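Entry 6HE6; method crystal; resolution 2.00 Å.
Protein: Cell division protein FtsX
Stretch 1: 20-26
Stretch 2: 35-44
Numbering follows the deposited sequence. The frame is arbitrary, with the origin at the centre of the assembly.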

# COMPACT_ATOMS: atom_id res chain seq x y z
N VAL A 20 -8.98 -4.77 5.20
CA VAL A 20 -7.76 -5.42 5.68
C VAL A 20 -6.83 -4.32 6.18
O VAL A 20 -6.57 -3.34 5.47
N GLU A 21 -6.32 -4.49 7.39
CA GLU A 21 -5.37 -3.55 7.95
C GLU A 21 -4.03 -4.27 8.02
O GLU A 21 -3.65 -4.85 9.03
N ASP A 22 -3.31 -4.27 6.89
CA ASP A 22 -2.07 -5.03 6.81
C ASP A 22 -0.95 -4.39 7.61
O ASP A 22 -0.03 -5.10 8.02
N ASN A 23 -1.03 -3.08 7.86
CA ASN A 23 0.03 -2.32 8.50
C ASN A 23 -0.24 -2.09 9.98
O ASN A 23 0.57 -1.44 10.66
N SER A 24 -1.34 -2.60 10.50
CA SER A 24 -1.73 -2.40 11.88
C SER A 24 -1.30 -3.60 12.70
O SER A 24 -1.77 -4.71 12.45
N GLN A 25 -0.44 -3.36 13.69
CA GLN A 25 0.06 -4.43 14.55
C GLN A 25 -0.99 -4.90 15.54
O GLN A 25 -1.02 -6.09 15.87
N THR A 26 -1.83 -4.00 16.04
CA THR A 26 -2.86 -4.34 16.99
C THR A 26 -4.21 -3.81 16.52
O THR A 26 -4.29 -2.85 15.74
N THR A 35 -3.42 -8.52 19.41
CA THR A 35 -2.62 -8.78 18.22
C THR A 35 -3.52 -8.91 16.99
O THR A 35 -4.51 -9.65 17.01
N ASN A 36 -3.20 -8.16 15.94
CA ASN A 36 -3.79 -8.35 14.63
C ASN A 36 -3.13 -9.56 13.98
O ASN A 36 -1.98 -9.48 13.53
N ASN A 37 -3.84 -10.69 13.94
CA ASN A 37 -3.30 -11.88 13.29
C ASN A 37 -3.04 -11.68 11.80
O ASN A 37 -2.25 -12.43 11.22
N ASP A 38 -3.69 -10.72 11.16
CA ASP A 38 -3.49 -10.49 9.74
C ASP A 38 -2.39 -9.49 9.45
O ASP A 38 -2.24 -9.06 8.30
N TYR A 39 -1.59 -9.14 10.46
CA TYR A 39 -0.56 -8.13 10.30
C TYR A 39 0.50 -8.60 9.31
O TYR A 39 1.04 -9.71 9.45
N HIS A 40 0.77 -7.78 8.31
CA HIS A 40 1.87 -8.00 7.37
C HIS A 40 1.68 -9.23 6.50
O HIS A 40 2.63 -9.67 5.83
N LYS A 41 0.47 -9.78 6.45
CA LYS A 41 0.18 -10.89 5.54
C LYS A 41 0.50 -10.52 4.10
O LYS A 41 1.10 -11.31 3.36
N VAL A 42 0.09 -9.33 3.68
CA VAL A 42 0.35 -8.90 2.31
C VAL A 42 1.79 -8.45 2.16
O VAL A 42 2.46 -8.79 1.17
N TYR A 43 2.30 -7.68 3.13
CA TYR A 43 3.69 -7.24 3.12
C TYR A 43 4.62 -8.42 2.90
O TYR A 43 5.46 -8.40 1.99
N ASP A 44 4.44 -9.49 3.67
CA ASP A 44 5.40 -10.60 3.64
C ASP A 44 5.40 -11.32 2.30
O ASP A 44 6.47 -11.69 1.80

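Where a loop packs against a chain segment that turns into a helix, buried polar side chains often do the work usually assigned to a hydrophobic core, by answering backbone groups that have no partner of their own. The contact between residues 20-26 and 35-44 of FtsX is a compact example, with 547 Å² buried in total and most of the order supplied by Asp22, Asn36 and Tyr39.

Asp22 is covered most extensively by the opposing stretch. Its CA-to-CB bond points sideways, but chi1 in the t well (-160°) brings the carboxylate closer to the start of the helix that begins at Lys41. The first turn of a helix leaves amide groups without acceptors from the preceding turn, and here the carboxylate supplies them: Val42 N donates to Asp22 OD1 at 2.8 Å, nearly linearly, and Tyr43 N donates to Asp22 OD2 at 2.9 Å. Lys41 N also lies 3.0 Å from Asp22 OD1, but the angle is too poor for a hydrogen bond; this amide instead makes a weak bond to Asp38 O, closing a type II turn. The CB atoms of Val42 and Tyr43 approach the same carboxylate, Val42 CB at 3.5 Å from Asp22 OD1 and Tyr43 CB at 3.6 Å from Asp22 OD2. The backbone of Asp22 joins in as well, its O accepting from His40 N at 2.8 Å and, weakly, from His40 ND1 at 3.3 Å.

Asn36 applies the same logic in reverse. Its side chain points toward the first stretch with chi1 t (180°), and the amide nitrogen reaches two carbonyls: Asn36 ND2 to Ser24 O measures 2.8 Å, while Asn36 ND2 to Glu21 O, at 2.9 Å, is a weak bond with a bent angle. The other end of the amide serves its own stretch, since Asp38 N donates to Asn36 OD1 at 2.9 Å within the type I turn from Asn36 to Tyr39. Asn36 N donates to Gln25 O at 3.0 Å, beside the antiparallel pairing of Thr26 with Thr35, whose side chains diverge.

Tyr39, chi1 t (172°), contributes a flat surface. Gln25, chi1 m, points away at its CB, yet its CG lies over one face of the ring, 3.6 Å from Tyr39 CE1, in a CH-pi contact. Asn23 O sits at the ring edge, 3.8 Å from Tyr39 CE1. Aliphatic and aromatic packing thus flanks a contact organised chiefly by buried polar groups.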

# COMPACT_ATOMS: atom_id res chain seq x y z
CB VAL A 20 -7.09 -6.25 4.57
CG1 VAL A 20 -5.64 -6.55 4.89
CG2 VAL A 20 -7.86 -7.55 4.31
CB GLU A 21 -5.86 -3.01 9.31
CG GLU A 21 -6.92 -1.91 9.15
CD GLU A 21 -7.85 -1.79 10.35
OE1 GLU A 21 -7.34 -1.73 11.48
OE2 GLU A 21 -9.08 -1.73 10.15
CB ASP A 22 -1.66 -5.18 5.35
CG ASP A 22 -0.69 -6.32 5.14
OD1 ASP A 22 -1.12 -7.47 5.32
OD2 ASP A 22 0.49 -6.07 4.79
CB ASN A 23 0.20 -0.97 7.79
CG ASN A 23 1.28 -0.11 8.40
OD1 ASN A 23 1.00 0.94 8.97
ND2 ASN A 23 2.52 -0.56 8.29
CB SER A 24 -3.23 -2.18 12.01
OG SER A 24 -3.62 -1.04 11.27
CB GLN A 25 1.31 -3.98 15.31
CG GLN A 25 2.41 -3.41 14.44
CD GLN A 25 3.51 -2.77 15.26
OE1 GLN A 25 3.30 -1.76 15.92
NE2 GLN A 25 4.70 -3.36 15.21
CB THR A 26 -2.55 -3.78 18.38
OG1 THR A 26 -2.17 -2.41 18.24
CG2 THR A 26 -1.40 -4.54 19.02
CB THR A 35 -1.81 -10.05 18.41
OG1 THR A 35 -0.81 -9.81 19.41
CG2 THR A 35 -1.15 -10.47 17.11
CB ASN A 36 -3.60 -7.10 13.77
CG ASN A 36 -4.19 -7.24 12.39
OD1 ASN A 36 -4.82 -8.24 12.09
ND2 ASN A 36 -3.99 -6.24 11.53
CB ASN A 37 -4.26 -13.06 13.47
CG ASN A 37 -4.31 -13.54 14.89
OD1 ASN A 37 -3.39 -13.30 15.66
ND2 ASN A 37 -5.40 -14.22 15.24
CB ASP A 38 -4.80 -10.05 9.08
CG ASP A 38 -5.85 -11.15 9.08
OD1 ASP A 38 -5.48 -12.32 9.32
OD2 ASP A 38 -7.03 -10.85 8.81
CB TYR A 39 0.08 -7.83 11.66
CG TYR A 39 1.29 -6.93 11.60
CD1 TYR A 39 1.18 -5.62 11.20
CD2 TYR A 39 2.56 -7.41 11.92
CE1 TYR A 39 2.29 -4.79 11.14
CE2 TYR A 39 3.66 -6.60 11.87
CZ TYR A 39 3.52 -5.29 11.48
OH TYR A 39 4.61 -4.47 11.41
CB HIS A 40 3.22 -8.07 8.10
CG HIS A 40 3.85 -6.73 8.32
ND1 HIS A 40 3.28 -5.56 7.87
CD2 HIS A 40 5.02 -6.38 8.90
CE1 HIS A 40 4.06 -4.54 8.18
NE2 HIS A 40 5.12 -5.01 8.81
CB LYS A 41 -1.30 -11.28 5.66
CG LYS A 41 -1.56 -12.64 6.28
CD LYS A 41 -0.89 -12.80 7.62
CE LYS A 41 -1.04 -14.23 8.15
NZ LYS A 41 -2.42 -14.77 7.99
CB VAL A 42 -0.63 -7.79 1.90
CG1 VAL A 42 -0.28 -7.28 0.51
CG2 VAL A 42 -2.06 -8.31 1.97
CB TYR A 43 4.04 -6.49 4.43
CG TYR A 43 5.53 -6.22 4.62
CD1 TYR A 43 6.13 -5.08 4.10
CD2 TYR A 43 6.35 -7.13 5.29
CE1 TYR A 43 7.49 -4.84 4.26
CE2 TYR A 43 7.70 -6.90 5.45
CZ TYR A 43 8.26 -5.75 4.93
OH TYR A 43 9.60 -5.54 5.10
CB ASP A 44 5.11 -11.59 4.77
CG ASP A 44 5.43 -11.05 6.14
OD1 ASP A 44 6.22 -10.08 6.22
OD2 ASP A 44 4.93 -11.62 7.13